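Local coordinates for protein branched-chain alpha-ketoacid decarboxylase (Lactococcus lactis, PDB 2VBF) that probably decarboxylates branched-chain and aromatic alpha-keto acids to aldehydes, using thiamine diphosphate and a magnesium ion bound in each subunit, at residues V216-I221 with S351-I356; M323-L326 with G331-F334; V484-H489 with Y495-M500; L377-L382 with Q400-F405; N104-S109 with V116-G121. All blocks are in the same frame, centred on the assembly; numbering follows the deposited sequence.

Contact 1 (V216-I221 with S351-I356); sequences VILSKI and SELKGI
The isobutyl group of Leu353 lies against Leu218 and Ile221, one helical turn of helix 212-227. Its two methyls do all the touching from the loop side. CD1 reaches between the two helix residues. Leu353 CD1 is 4.4 Å from Leu218 CD2 and 4.3 Å from Ile221 CG2. Both methyls also approach the helix backbone: Leu353 CD1 and CD2 are each 4.2 Å from Leu218 O. Leu353 CG sits anti to its own carbonyl carbon (chi1 -56°), and this sends the fork of the side chain across to the helix. The CA atoms of Leu218 and Leu353 are still 8.1 Å apart. The distance is bridged mainly by the leucine side chain, which touches side chains and one carbonyl of the helix.

The helix residues have other partners too. Leu218 also touches Ser349 and Leu350, just before residues 351-356. Ile221 also packs on Ile324 and Leu326 of strand 323-326. Further along the loop, Ile356 packs on Leu225 and Lys226. The backbone O of Lys354 accepts a hydrogen bond from the Lys226 side chain. The contact thus lays the chain leaving helix 343-348 along helix 212-227, on the outer part of the central domain.

No hydrogen bond or salt bridge joins 216-221 to 351-356. Between these two segments the contacts are all van der Waals and rather long. Their specificity probably comes from shape and exclusion of water, not from polar pairing.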
# COMPACT_ATOMS: atom_id res chain seq x y z
N VAL A 216 -0.59 -18.67 41.78
CA VAL A 216 0.65 -19.44 41.84
C VAL A 216 1.79 -18.70 41.12
O VAL A 216 2.92 -18.65 41.63
CB VAL A 216 0.49 -20.83 41.20
CG1 VAL A 216 1.82 -21.57 41.20
CG2 VAL A 216 -0.57 -21.65 41.94
N ILE A 217 1.50 -18.14 39.95
CA ILE A 217 2.51 -17.37 39.20
C ILE A 217 2.98 -16.19 40.04
O ILE A 217 4.18 -15.95 40.15
CB ILE A 217 1.98 -16.88 37.83
CG1 ILE A 217 1.90 -18.04 36.83
CG2 ILE A 217 2.90 -15.79 37.27
CD1 ILE A 217 1.34 -17.66 35.47
N LEU A 218 2.04 -15.46 40.64
CA LEU A 218 2.39 -14.32 41.48
C LEU A 218 3.23 -14.72 42.70
O LEU A 218 4.18 -14.02 43.06
CB LEU A 218 1.13 -13.57 41.93
CG LEU A 218 0.58 -12.63 40.87
CD1 LEU A 218 -0.90 -12.36 41.13
CD2 LEU A 218 1.39 -11.34 40.82
N SER A 219 2.88 -15.84 43.32
CA SER A 219 3.62 -16.35 44.48
C SER A 219 5.06 -16.71 44.14
O SER A 219 5.98 -16.41 44.90
CB SER A 219 2.91 -17.56 45.08
OG SER A 219 1.66 -17.17 45.63
N LYS A 220 5.24 -17.35 42.98
CA LYS A 220 6.58 -17.70 42.52
C LYS A 220 7.40 -16.46 42.13
O LYS A 220 8.61 -16.41 42.37
CB LYS A 220 6.52 -18.70 41.36
CG LYS A 220 6.73 -20.15 41.79
CD LYS A 220 5.88 -21.12 40.97
CE LYS A 220 6.50 -22.51 40.92
NZ LYS A 220 6.87 -23.04 42.27
N ILE A 221 6.74 -15.46 41.55
CA ILE A 221 7.42 -14.20 41.24
C ILE A 221 7.85 -13.51 42.54
O ILE A 221 8.99 -13.05 42.66
CB ILE A 221 6.54 -13.25 40.41
CG1 ILE A 221 6.38 -13.79 38.99
CG2 ILE A 221 7.14 -11.84 40.39
CD1 ILE A 221 5.30 -13.09 38.18
N SER A 351 1.62 -5.07 42.00
CA SER A 351 1.67 -4.12 43.13
C SER A 351 0.78 -4.55 44.33
O SER A 351 0.72 -3.84 45.33
CB SER A 351 1.37 -2.68 42.67
OG SER A 351 2.56 -2.05 42.19
N GLU A 352 0.12 -5.70 44.22
CA GLU A 352 -0.39 -6.41 45.41
C GLU A 352 0.77 -7.00 46.22
O GLU A 352 0.60 -7.33 47.40
CB GLU A 352 -1.30 -7.58 45.03
CG GLU A 352 -2.70 -7.24 44.52
CD GLU A 352 -3.47 -8.49 44.07
OE1 GLU A 352 -3.15 -9.60 44.57
OE2 GLU A 352 -4.38 -8.36 43.22
N LEU A 353 1.92 -7.19 45.57
CA LEU A 353 3.07 -7.79 46.22
C LEU A 353 3.74 -6.73 47.08
O LEU A 353 4.07 -5.64 46.61
CB LEU A 353 4.08 -8.36 45.21
CG LEU A 353 3.55 -9.39 44.21
CD1 LEU A 353 4.68 -9.91 43.35
CD2 LEU A 353 2.84 -10.55 44.91
N LYS A 354 3.92 -7.08 48.35
CA LYS A 354 4.49 -6.18 49.33
C LYS A 354 5.83 -6.70 49.83
O LYS A 354 6.12 -7.89 49.78
CB LYS A 354 3.52 -6.05 50.51
CG LYS A 354 2.19 -5.39 50.15
CD LYS A 354 2.38 -3.91 49.85
CE LYS A 354 1.15 -3.28 49.27
NZ LYS A 354 1.40 -1.85 48.99
N GLY A 355 6.65 -5.77 50.31
CA GLY A 355 7.88 -6.12 50.97
C GLY A 355 9.05 -6.41 50.06
O GLY A 355 10.10 -6.82 50.54
N ILE A 356 8.89 -6.19 48.76
CA ILE A 356 9.98 -6.35 47.80
C ILE A 356 10.76 -5.04 47.72
O ILE A 356 10.19 -4.00 47.36
CB ILE A 356 9.49 -6.76 46.40
CG1 ILE A 356 8.72 -8.09 46.47
CG2 ILE A 356 10.67 -6.88 45.44
CD1 ILE A 356 7.86 -8.39 45.25

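Contact 2 (M323-L326 with G331-F334); sequences MISL and GIIF
Phe334 swings its ring from CB back over the start of strand 323-326, and the two sides of the ring's rim, CD1/CE1 and CE2/CZ, come near different residues. Phe334 CG, the first ring atom, is 3.9 Å from Met323 O. Phe334 CD1 is 3.4 Å from Met323 O. CE1 lies beside Met323 N. On the far side, Phe334 CE2 is 3.8 Å from Ile324 CD1. CZ, the tip, meets Ile324 CG1 and CD1. Ile324 CG1 stands over one face of the Phe334 ring in a CH-pi contact, 4.1 Å from the centroid and offset toward the rim. With chi1 at -56° the ring leaves beside the backbone N, which turns it to the neighbouring strand.

The two segments form an antiparallel beta hairpin within the mixed sheet of the central domain. Ser325 and Ile332 are its hydrogen-bonded pair, with Ser325 N to Ile332 O at 3.0 Å and Ile332 N to Ser325 O at 2.9 Å. Phe334 N adds a third bond, to Met323 O. Ile324 faces Ile333, and Leu326 faces Gly331, in non-hydrogen-bonded pairs.

Ile324, Ile333 and Leu326 share one face of the sheet. Ile324 and Leu326 meet helix 212-227 there. Ser325 and Ile332 lie on the other face, where Ser325 OG is 3.5 Å from Ile332 CG1. A side chain at Gly331 would press on Ser325 O and Leu326 CD2.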
# COMPACT_ATOMS: atom_id res chain seq x y z
N MET A 323 14.57 -17.82 35.01
CA MET A 323 13.61 -16.86 34.44
C MET A 323 12.16 -17.23 34.67
O MET A 323 11.80 -18.41 34.60
CB MET A 323 13.86 -16.75 32.94
CG MET A 323 13.01 -15.71 32.21
SD MET A 323 13.22 -15.81 30.42
CE MET A 323 14.87 -15.12 30.24
N ILE A 324 11.34 -16.22 34.94
CA ILE A 324 9.89 -16.29 34.75
C ILE A 324 9.56 -15.28 33.64
O ILE A 324 9.82 -14.08 33.80
CB ILE A 324 9.13 -15.95 36.03
CG1 ILE A 324 9.32 -17.06 37.07
CG2 ILE A 324 7.63 -15.77 35.75
CD1 ILE A 324 8.87 -16.70 38.44
N SER A 325 9.04 -15.76 32.52
CA SER A 325 8.59 -14.89 31.44
C SER A 325 7.07 -14.96 31.35
O SER A 325 6.48 -16.04 31.47
CB SER A 325 9.25 -15.24 30.10
OG SER A 325 8.84 -16.50 29.60
N LEU A 326 6.45 -13.80 31.16
CA LEU A 326 5.02 -13.68 30.96
C LEU A 326 4.78 -12.97 29.63
O LEU A 326 5.34 -11.90 29.38
CB LEU A 326 4.39 -12.87 32.10
CG LEU A 326 4.61 -13.43 33.51
CD1 LEU A 326 4.02 -12.48 34.54
CD2 LEU A 326 4.00 -14.82 33.62
N GLY A 331 3.27 -18.29 29.39
CA GLY A 331 4.27 -17.96 30.39
C GLY A 331 5.21 -19.14 30.50
O GLY A 331 4.83 -20.27 30.16
N ILE A 332 6.44 -18.88 30.94
CA ILE A 332 7.43 -19.93 31.17
C ILE A 332 7.99 -19.69 32.57
O ILE A 332 8.68 -18.69 32.80
CB ILE A 332 8.60 -19.93 30.15
CG1 ILE A 332 8.11 -19.77 28.71
CG2 ILE A 332 9.42 -21.23 30.28
CD1 ILE A 332 7.43 -20.95 28.15
N ILE A 333 7.66 -20.59 33.50
CA ILE A 333 8.04 -20.46 34.91
C ILE A 333 9.18 -21.43 35.15
O ILE A 333 8.95 -22.63 35.35
CB ILE A 333 6.88 -20.79 35.87
CG1 ILE A 333 5.60 -20.04 35.48
CG2 ILE A 333 7.25 -20.46 37.30
CD1 ILE A 333 4.83 -20.70 34.39
N PHE A 334 10.41 -20.93 35.09
CA PHE A 334 11.59 -21.79 35.23
C PHE A 334 11.43 -23.04 34.37
O PHE A 334 11.50 -24.17 34.86
CB PHE A 334 11.82 -22.13 36.71
CG PHE A 334 11.96 -20.93 37.59
CD1 PHE A 334 12.99 -20.02 37.37
CD2 PHE A 334 11.06 -20.67 38.62
CE1 PHE A 334 13.13 -18.89 38.17
CE2 PHE A 334 11.19 -19.54 39.41
CZ PHE A 334 12.23 -18.65 39.18

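Contact 3 (V484-H489 with Y495-M500); sequences VEREIH and YNDIPM. With TPP (thiamine diphosphate), chain F.
Asn496 OD1 is buried against the methylene of Glu485 and has no hydrogen-bond partner in the model. Asn496 OD1 lies 3.1 Å from Glu485 CB. The other end of the amide is well supplied. Asn496 ND2 gives a hydrogen bond to His489 O, 3.3 Å away and in the carbonyl plane, and another to Gly490 O. These bonds fix the amide's rotation.

Arg486 runs extended from CG to NE, past Asn496 in the opposite sense. Arg486 NH2 makes a salt bridge to Asp497 OD1 at 2.9 Å. The bond is nearly straight (170°) and lies in the guanidinium plane, but meets the carboxylate from above. NH2 also bonds Asp480 O, and NH1 bonds Pro491 O and a water that reaches Asp497 OD2 weakly. An alanine here is likely to leave Asp497 without its main charge partner and the Asp480 and Pro491 carbonyls without these donors.

Tyr495 OH sits at the edge of the His489 ring, and both residues bond Asp56 of the second subunit. On the cofactor side, Val484 N bonds O1B of thiamine diphosphate at 2.8 Å, and Glu485 CD lies 3.5 Å from thiazolium C4. Polar bonds thus tie the loop to the cofactor-binding helix, and this probably helps fix the helix beside the diphosphate.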
# COMPACT_ATOMS: atom_id res chain seq x y z
N VAL A 484 21.20 2.76 5.76
CA VAL A 484 21.15 1.45 6.41
C VAL A 484 21.38 0.32 5.40
O VAL A 484 22.10 -0.63 5.69
CB VAL A 484 19.85 1.22 7.21
CG1 VAL A 484 18.64 1.53 6.37
CG2 VAL A 484 19.79 -0.21 7.77
N GLU A 485 20.80 0.44 4.20
CA GLU A 485 21.01 -0.58 3.16
C GLU A 485 22.46 -0.61 2.69
O GLU A 485 23.04 -1.70 2.51
CB GLU A 485 20.07 -0.35 1.98
CG GLU A 485 18.56 -0.37 2.33
CD GLU A 485 18.06 -1.72 2.81
OE1 GLU A 485 17.38 -2.41 2.02
OE2 GLU A 485 18.33 -2.08 3.98
N ARG A 486 23.06 0.57 2.51
CA ARG A 486 24.47 0.67 2.12
C ARG A 486 25.38 -0.03 3.13
O ARG A 486 26.38 -0.63 2.76
CB ARG A 486 24.90 2.13 2.01
CG ARG A 486 24.20 2.93 0.92
CD ARG A 486 24.76 4.35 0.90
NE ARG A 486 23.94 5.30 0.15
CZ ARG A 486 23.98 5.45 -1.17
NH1 ARG A 486 24.78 4.69 -1.90
NH2 ARG A 486 23.21 6.36 -1.75
N GLU A 487 25.02 0.06 4.41
CA GLU A 487 25.76 -0.59 5.50
C GLU A 487 25.65 -2.11 5.49
O GLU A 487 26.58 -2.80 5.94
CB GLU A 487 25.27 -0.06 6.85
CG GLU A 487 25.59 1.40 7.10
CD GLU A 487 27.08 1.66 7.31
OE1 GLU A 487 27.74 0.83 7.97
OE2 GLU A 487 27.58 2.69 6.82
N ILE A 488 24.52 -2.64 5.02
CA ILE A 488 24.31 -4.09 4.95
C ILE A 488 24.98 -4.66 3.70
O ILE A 488 25.76 -5.62 3.78
CB ILE A 488 22.79 -4.45 4.95
CG1 ILE A 488 22.13 -3.95 6.25
CG2 ILE A 488 22.57 -5.95 4.80
CD1 ILE A 488 20.60 -4.08 6.28
N HIS A 489 24.69 -4.04 2.55
CA HIS A 489 25.14 -4.56 1.26
C HIS A 489 25.08 -3.53 0.13
O HIS A 489 24.08 -2.83 -0.03
CB HIS A 489 24.26 -5.75 0.86
CG HIS A 489 24.78 -6.51 -0.31
ND1 HIS A 489 25.71 -7.52 -0.18
CD2 HIS A 489 24.51 -6.41 -1.64
CE1 HIS A 489 25.99 -8.01 -1.37
NE2 HIS A 489 25.27 -7.36 -2.28
N TYR A 495 21.01 1.01 -6.70
CA TYR A 495 19.71 0.76 -6.10
C TYR A 495 19.57 1.37 -4.71
O TYR A 495 18.45 1.43 -4.17
CB TYR A 495 19.36 -0.74 -6.08
CG TYR A 495 20.37 -1.65 -5.44
CD1 TYR A 495 20.58 -1.66 -4.05
CD2 TYR A 495 21.12 -2.52 -6.22
CE1 TYR A 495 21.51 -2.51 -3.47
CE2 TYR A 495 22.02 -3.39 -5.65
CZ TYR A 495 22.23 -3.38 -4.27
OH TYR A 495 23.15 -4.23 -3.71
N ASN A 496 20.68 1.81 -4.10
CA ASN A 496 20.63 2.46 -2.79
C ASN A 496 20.50 3.97 -2.91
O ASN A 496 20.33 4.69 -1.91
CB ASN A 496 21.84 2.04 -1.93
CG ASN A 496 21.64 0.66 -1.32
OD1 ASN A 496 20.50 0.25 -1.05
ND2 ASN A 496 22.74 -0.06 -1.09
N ASP A 497 20.55 4.45 -4.15
CA ASP A 497 20.27 5.84 -4.47
C ASP A 497 18.77 6.06 -4.66
O ASP A 497 18.06 5.18 -5.15
CB ASP A 497 20.99 6.26 -5.76
CG ASP A 497 22.50 6.30 -5.61
OD1 ASP A 497 22.98 6.83 -4.58
OD2 ASP A 497 23.19 5.83 -6.53
N ILE A 498 18.30 7.25 -4.29
CA ILE A 498 16.93 7.69 -4.54
C ILE A 498 16.93 9.08 -5.17
O ILE A 498 17.91 9.83 -5.04
CB ILE A 498 16.09 7.74 -3.23
CG1 ILE A 498 16.59 8.85 -2.29
CG2 ILE A 498 16.13 6.37 -2.56
CD1 ILE A 498 15.98 8.83 -0.88
N PRO A 499 15.84 9.44 -5.86
CA PRO A 499 15.75 10.81 -6.38
C PRO A 499 15.76 11.82 -5.23
O PRO A 499 15.03 11.63 -4.25
CB PRO A 499 14.41 10.81 -7.15
CG PRO A 499 14.10 9.37 -7.38
CD PRO A 499 14.65 8.66 -6.21
N MET A 500 16.60 12.86 -5.28
CA MET A 500 16.62 13.81 -4.17
C MET A 500 15.55 14.89 -4.35
O MET A 500 15.58 15.69 -5.29
CB MET A 500 18.00 14.47 -3.94
CG MET A 500 18.08 15.23 -2.56
SD MET A 500 19.68 15.98 -2.25
CE MET A 500 20.63 14.49 -1.93
N1' TPP F . 10.31 -1.59 2.00
C2' TPP F . 9.55 -1.52 3.15
CM2 TPP F . 8.08 -1.25 3.03
N3' TPP F . 10.16 -1.72 4.36
C4' TPP F . 11.51 -1.99 4.45
N4' TPP F . 12.04 -2.19 5.63
C5' TPP F . 12.29 -2.03 3.29
C6' TPP F . 11.68 -1.83 2.06
C7' TPP F . 13.78 -2.29 3.35
N3 TPP F . 14.51 -1.19 3.97
C2 TPP F . 14.91 -1.11 5.29
S1 TPP F . 15.72 0.22 5.72
C5 TPP F . 15.63 0.76 4.19
C4 TPP F . 14.95 -0.09 3.31
CM4 TPP F . 14.74 0.17 1.84
C6 TPP F . 16.29 2.08 3.86
C7 TPP F . 15.75 3.27 4.64
O7 TPP F . 16.46 4.39 4.18
PA TPP F . 16.31 5.83 4.87
O1A TPP F . 14.88 6.09 5.30
O2A TPP F . 16.81 6.86 3.88
O3A TPP F . 17.20 5.67 6.21
PB TPP F . 18.78 5.95 6.40
O1B TPP F . 19.38 4.65 6.85
O2B TPP F . 18.88 6.97 7.51
O3B TPP F . 19.39 6.47 5.12
O HOH W 1 25.01 4.41 -4.75

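Contact 4 (L377-L382 with Q400-F405); sequences LSQDRL and QGTSFF. With TPP (thiamine diphosphate), chain F.
Gln379 and Thr402 make the whole direct contact, amide against hydroxyl, with the two side chains crossing at about a right angle. This part is tight. Gln379 NE2 lies 3.0 Å from Thr402 OG1 and gives it a weak, bent hydrogen bond (134°). The amide also packs on carbon, with Gln379 OE1 3.5 Å from Thr402 CB. The glutamine chain bends by rotation about CB-CG (chi2 -85°), which brings the amide to the threonine. OE1 is held by Trp383 NE1.

Thr402 OG1 donates a hydrogen bond to O2B of thiamine diphosphate at 2.7 Å. Thr402 N bonds the same phosphate, to O1B and O2B. Gln379 is therefore a second-shell residue behind a cofactor ligand. A leucine in its place would probably leave Thr402 OG1 without this donor and Trp383 NE1 without its acceptor.

Away from this pair the segments stand apart. The Leu382 side chain comes no nearer than 6.5 Å to 400-405. Asp380 and Arg381, both partly exposed, form salt bridges to Lys556 and Glu525 instead.

The contact joins the first turns of helices 379-389 and 402-407. Ile477 of strand 473-478 touches both Gln379 and Thr402, as does Pro555, and Leu558 of helix 556-568 packs on Thr402.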
# COMPACT_ATOMS: atom_id res chain seq x y z
N LEU A 377 27.08 18.32 10.90
CA LEU A 377 26.38 17.28 11.64
C LEU A 377 26.90 15.89 11.32
O LEU A 377 27.09 15.54 10.16
CB LEU A 377 24.89 17.30 11.33
CG LEU A 377 23.96 17.99 12.30
CD1 LEU A 377 22.53 17.83 11.76
CD2 LEU A 377 24.07 17.43 13.72
N SER A 378 27.11 15.10 12.37
CA SER A 378 27.46 13.70 12.25
C SER A 378 26.42 12.89 13.02
O SER A 378 25.77 13.42 13.95
CB SER A 378 28.85 13.42 12.80
OG SER A 378 28.89 13.64 14.20
N GLN A 379 26.27 11.63 12.66
CA GLN A 379 25.25 10.78 13.26
C GLN A 379 25.42 10.64 14.77
O GLN A 379 24.49 10.90 15.52
CB GLN A 379 25.23 9.40 12.60
CG GLN A 379 24.64 9.39 11.21
CD GLN A 379 23.12 9.26 11.20
OE1 GLN A 379 22.51 9.00 12.24
NE2 GLN A 379 22.52 9.43 10.02
N ASP A 380 26.60 10.25 15.22
CA ASP A 380 26.82 10.05 16.66
C ASP A 380 26.54 11.31 17.49
O ASP A 380 25.87 11.23 18.53
CB ASP A 380 28.23 9.52 16.92
CG ASP A 380 28.41 8.09 16.42
OD1 ASP A 380 27.42 7.32 16.39
OD2 ASP A 380 29.55 7.73 16.06
N ARG A 381 27.01 12.46 17.01
CA ARG A 381 26.74 13.74 17.67
C ARG A 381 25.26 14.13 17.62
O ARG A 381 24.74 14.72 18.57
CB ARG A 381 27.61 14.85 17.07
CG ARG A 381 29.10 14.64 17.29
CD ARG A 381 29.53 15.01 18.71
NE ARG A 381 29.42 16.45 18.94
CZ ARG A 381 29.66 17.04 20.10
NH1 ARG A 381 29.99 16.33 21.17
NH2 ARG A 381 29.54 18.36 20.20
N LEU A 382 24.60 13.83 16.50
CA LEU A 382 23.17 14.10 16.37
C LEU A 382 22.39 13.46 17.51
O LEU A 382 21.57 14.13 18.15
CB LEU A 382 22.63 13.59 15.02
CG LEU A 382 21.11 13.63 14.82
CD1 LEU A 382 20.52 15.03 14.97
CD2 LEU A 382 20.73 13.06 13.45
N GLN A 400 13.00 2.97 10.85
CA GLN A 400 14.04 2.01 10.48
C GLN A 400 15.06 2.70 9.55
O GLN A 400 14.68 3.42 8.63
CB GLN A 400 13.42 0.78 9.80
CG GLN A 400 12.51 -0.04 10.72
CD GLN A 400 13.21 -0.48 11.99
OE1 GLN A 400 14.13 -1.31 11.95
NE2 GLN A 400 12.80 0.08 13.13
N GLY A 401 16.34 2.47 9.84
CA GLY A 401 17.43 3.24 9.27
C GLY A 401 18.28 3.85 10.36
O GLY A 401 18.21 3.46 11.53
N THR A 402 19.11 4.83 9.99
CA THR A 402 19.99 5.46 10.97
C THR A 402 19.18 6.02 12.14
O THR A 402 19.64 5.98 13.28
CB THR A 402 20.90 6.54 10.35
OG1 THR A 402 20.12 7.64 9.85
CG2 THR A 402 21.75 5.95 9.24
N SER A 403 17.99 6.54 11.86
CA SER A 403 17.14 7.15 12.92
C SER A 403 16.80 6.17 14.05
O SER A 403 17.03 6.46 15.23
CB SER A 403 15.86 7.72 12.33
OG SER A 403 16.09 8.84 11.49
N PHE A 404 16.27 5.00 13.71
CA PHE A 404 15.93 4.01 14.74
C PHE A 404 17.16 3.60 15.53
O PHE A 404 17.13 3.59 16.76
CB PHE A 404 15.25 2.77 14.17
CG PHE A 404 14.91 1.75 15.22
CD1 PHE A 404 13.79 1.90 16.00
CD2 PHE A 404 15.75 0.66 15.45
CE1 PHE A 404 13.48 0.97 16.97
CE2 PHE A 404 15.44 -0.27 16.42
CZ PHE A 404 14.31 -0.11 17.20
N PHE A 405 18.24 3.25 14.84
CA PHE A 405 19.41 2.74 15.54
C PHE A 405 20.12 3.80 16.39
O PHE A 405 20.62 3.49 17.47
CB PHE A 405 20.34 2.00 14.58
CG PHE A 405 19.72 0.74 14.06
CD1 PHE A 405 19.52 -0.34 14.92
CD2 PHE A 405 19.28 0.65 12.75
CE1 PHE A 405 18.92 -1.51 14.46
CE2 PHE A 405 18.69 -0.52 12.29
CZ PHE A 405 18.50 -1.60 13.14
N1' TPP F . 10.31 -1.59 2.00
C2' TPP F . 9.55 -1.52 3.15
CM2 TPP F . 8.08 -1.25 3.03
N3' TPP F . 10.16 -1.72 4.36
C4' TPP F . 11.51 -1.99 4.45
N4' TPP F . 12.04 -2.19 5.63
C5' TPP F . 12.29 -2.03 3.29
C6' TPP F . 11.68 -1.83 2.06
C7' TPP F . 13.78 -2.29 3.35
N3 TPP F . 14.51 -1.19 3.97
C2 TPP F . 14.91 -1.11 5.29
S1 TPP F . 15.72 0.22 5.72
C5 TPP F . 15.63 0.76 4.19
C4 TPP F . 14.95 -0.09 3.31
CM4 TPP F . 14.74 0.17 1.84
C6 TPP F . 16.29 2.08 3.86
C7 TPP F . 15.75 3.27 4.64
O7 TPP F . 16.46 4.39 4.18
PA TPP F . 16.31 5.83 4.87
O1A TPP F . 14.88 6.09 5.30
O2A TPP F . 16.81 6.86 3.88
O3A TPP F . 17.20 5.67 6.21
PB TPP F . 18.78 5.95 6.40
O1B TPP F . 19.38 4.65 6.85
O2B TPP F . 18.88 6.97 7.51
O3B TPP F . 19.39 6.47 5.12

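Contact 5 (N104-S109 with V116-G121); sequences NGLAGS and VVEIVG
In the beta-alpha-beta unit formed by strand 89-94, helix 97-111 and strand 116-122, Leu106 and Ser109 of the helix pack on Val116 and Glu118 of the second strand. The short helix and strand segments run nearly antiparallel, at 153°, with their axes 9.8 Å apart. Side chains fill the space between them.

Leu106 carries most of the contact. Its CD1 touches both strand residues, while CD2 meets the Glu118 carboxylate. Leu106 CD1 lies 4.2 Å from Val116 CG1, and also 4.1 Å from Glu118 CB. Leu106 CD2 comes to 3.7 Å from Glu118 OE1. The glutamate chain is extended, with CG anti to the backbone N (chi1 -178°), and this carries the carboxylate up to the leucine. The two side chains cross at a slant. At the near end of the strand, Ser109 OG lies 3.7 Å from Val116 CG2. Ser109 and Val116 have the nearest CA atoms across the segments, 7.0 Å apart.

No hydrogen bond spans the two segments. Ser109 OG and Glu118 OE2 find partners outside them. Ser109 OG bonds Asp80 of helix 72-86, and Glu118 OE2 bonds Thr93 of strand 89-94. Helix 72-86 also covers Val116 through Ala79 and Ala83. On another side of the helix, Asn104 and Ala107 pack on Ser101 and Leu100 of the second subunit.

A helix packed on a parallel sheet as the crossover of a beta-alpha-beta unit is typical of alpha/beta folds, among them the N-terminal, pyrimidine-binding domain of thiamine diphosphate enzymes.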
# COMPACT_ATOMS: atom_id res chain seq x y z
N ASN A 104 -0.74 -4.24 4.74
CA ASN A 104 0.60 -4.22 5.32
C ASN A 104 0.64 -3.49 6.67
O ASN A 104 1.39 -3.87 7.57
CB ASN A 104 1.61 -3.55 4.40
CG ASN A 104 3.01 -3.58 4.96
OD1 ASN A 104 3.50 -4.64 5.38
ND2 ASN A 104 3.68 -2.43 4.96
N GLY A 105 -0.13 -2.42 6.78
CA GLY A 105 -0.28 -1.71 8.06
C GLY A 105 -0.92 -2.61 9.10
O GLY A 105 -0.45 -2.68 10.24
N LEU A 106 -1.99 -3.30 8.72
CA LEU A 106 -2.66 -4.20 9.65
C LEU A 106 -1.75 -5.37 10.05
O LEU A 106 -1.79 -5.81 11.20
CB LEU A 106 -3.99 -4.71 9.08
CG LEU A 106 -5.06 -5.01 10.14
CD1 LEU A 106 -5.65 -3.71 10.69
CD2 LEU A 106 -6.15 -5.92 9.54
N ALA A 107 -0.94 -5.86 9.11
CA ALA A 107 0.03 -6.90 9.41
C ALA A 107 1.04 -6.42 10.46
O ALA A 107 1.38 -7.16 11.39
CB ALA A 107 0.76 -7.33 8.12
N GLY A 108 1.51 -5.18 10.34
CA GLY A 108 2.40 -4.61 11.37
C GLY A 108 1.76 -4.47 12.73
O GLY A 108 2.40 -4.69 13.77
N SER A 109 0.48 -4.10 12.74
CA SER A 109 -0.28 -4.03 13.97
C SER A 109 -0.43 -5.44 14.57
O SER A 109 -0.44 -5.60 15.79
CB SER A 109 -1.64 -3.39 13.73
OG SER A 109 -1.48 -2.04 13.31
N VAL A 116 -5.97 -2.41 16.83
CA VAL A 116 -6.56 -1.63 15.74
C VAL A 116 -7.75 -2.38 15.13
O VAL A 116 -7.63 -3.56 14.77
CB VAL A 116 -5.51 -1.36 14.63
CG1 VAL A 116 -6.13 -0.59 13.46
CG2 VAL A 116 -4.30 -0.61 15.20
N VAL A 117 -8.88 -1.69 15.02
CA VAL A 117 -10.04 -2.19 14.29
C VAL A 117 -10.04 -1.63 12.86
O VAL A 117 -10.06 -0.41 12.67
CB VAL A 117 -11.36 -1.73 14.97
CG1 VAL A 117 -12.55 -2.38 14.29
CG2 VAL A 117 -11.31 -2.03 16.48
N GLU A 118 -10.03 -2.50 11.86
CA GLU A 118 -10.32 -2.08 10.50
C GLU A 118 -11.76 -2.38 10.16
O GLU A 118 -12.20 -3.51 10.31
CB GLU A 118 -9.39 -2.72 9.48
CG GLU A 118 -9.70 -2.20 8.06
CD GLU A 118 -8.68 -2.62 7.03
OE1 GLU A 118 -7.73 -3.38 7.37
OE2 GLU A 118 -8.86 -2.19 5.87
N ILE A 119 -12.48 -1.36 9.71
CA ILE A 119 -13.85 -1.50 9.25
C ILE A 119 -13.81 -1.37 7.73
O ILE A 119 -13.26 -0.39 7.22
CB ILE A 119 -14.77 -0.40 9.82
CG1 ILE A 119 -14.77 -0.42 11.35
CG2 ILE A 119 -16.19 -0.54 9.24
CD1 ILE A 119 -15.32 0.84 11.99
N VAL A 120 -14.34 -2.36 7.02
CA VAL A 120 -14.33 -2.36 5.57
C VAL A 120 -15.76 -2.26 5.06
O VAL A 120 -16.58 -3.14 5.32
CB VAL A 120 -13.69 -3.66 5.03
CG1 VAL A 120 -13.58 -3.59 3.50
CG2 VAL A 120 -12.34 -3.90 5.68
N GLY A 121 -16.08 -1.15 4.39
CA GLY A 121 -17.37 -0.99 3.76
C GLY A 121 -17.48 -1.86 2.52
O GLY A 121 -16.59 -1.85 1.68

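How the contacts relate
Along the chain the order is contact 5, then contact 1 with contact 2 between its two segments, then contact 4, then contact 3. They sample all three domains. Contact 5 belongs to the N-terminal parallel sheet. Contacts 1 and 2 share the central domain, their centres 14 Å apart, and touch where Ile217 and Ile221 of helix 212-227 cover Ile324 and Leu326. Contacts 3 and 4 are 15 Å apart between centres and both grip the same diphosphate. They meet where Val484 packs on Gly401. Contacts 1 and 3 are farthest apart, about 50 Å between centres. The central-domain pair is thus remote from the cofactor. Contacts 3 and 5 both reach the second subunit.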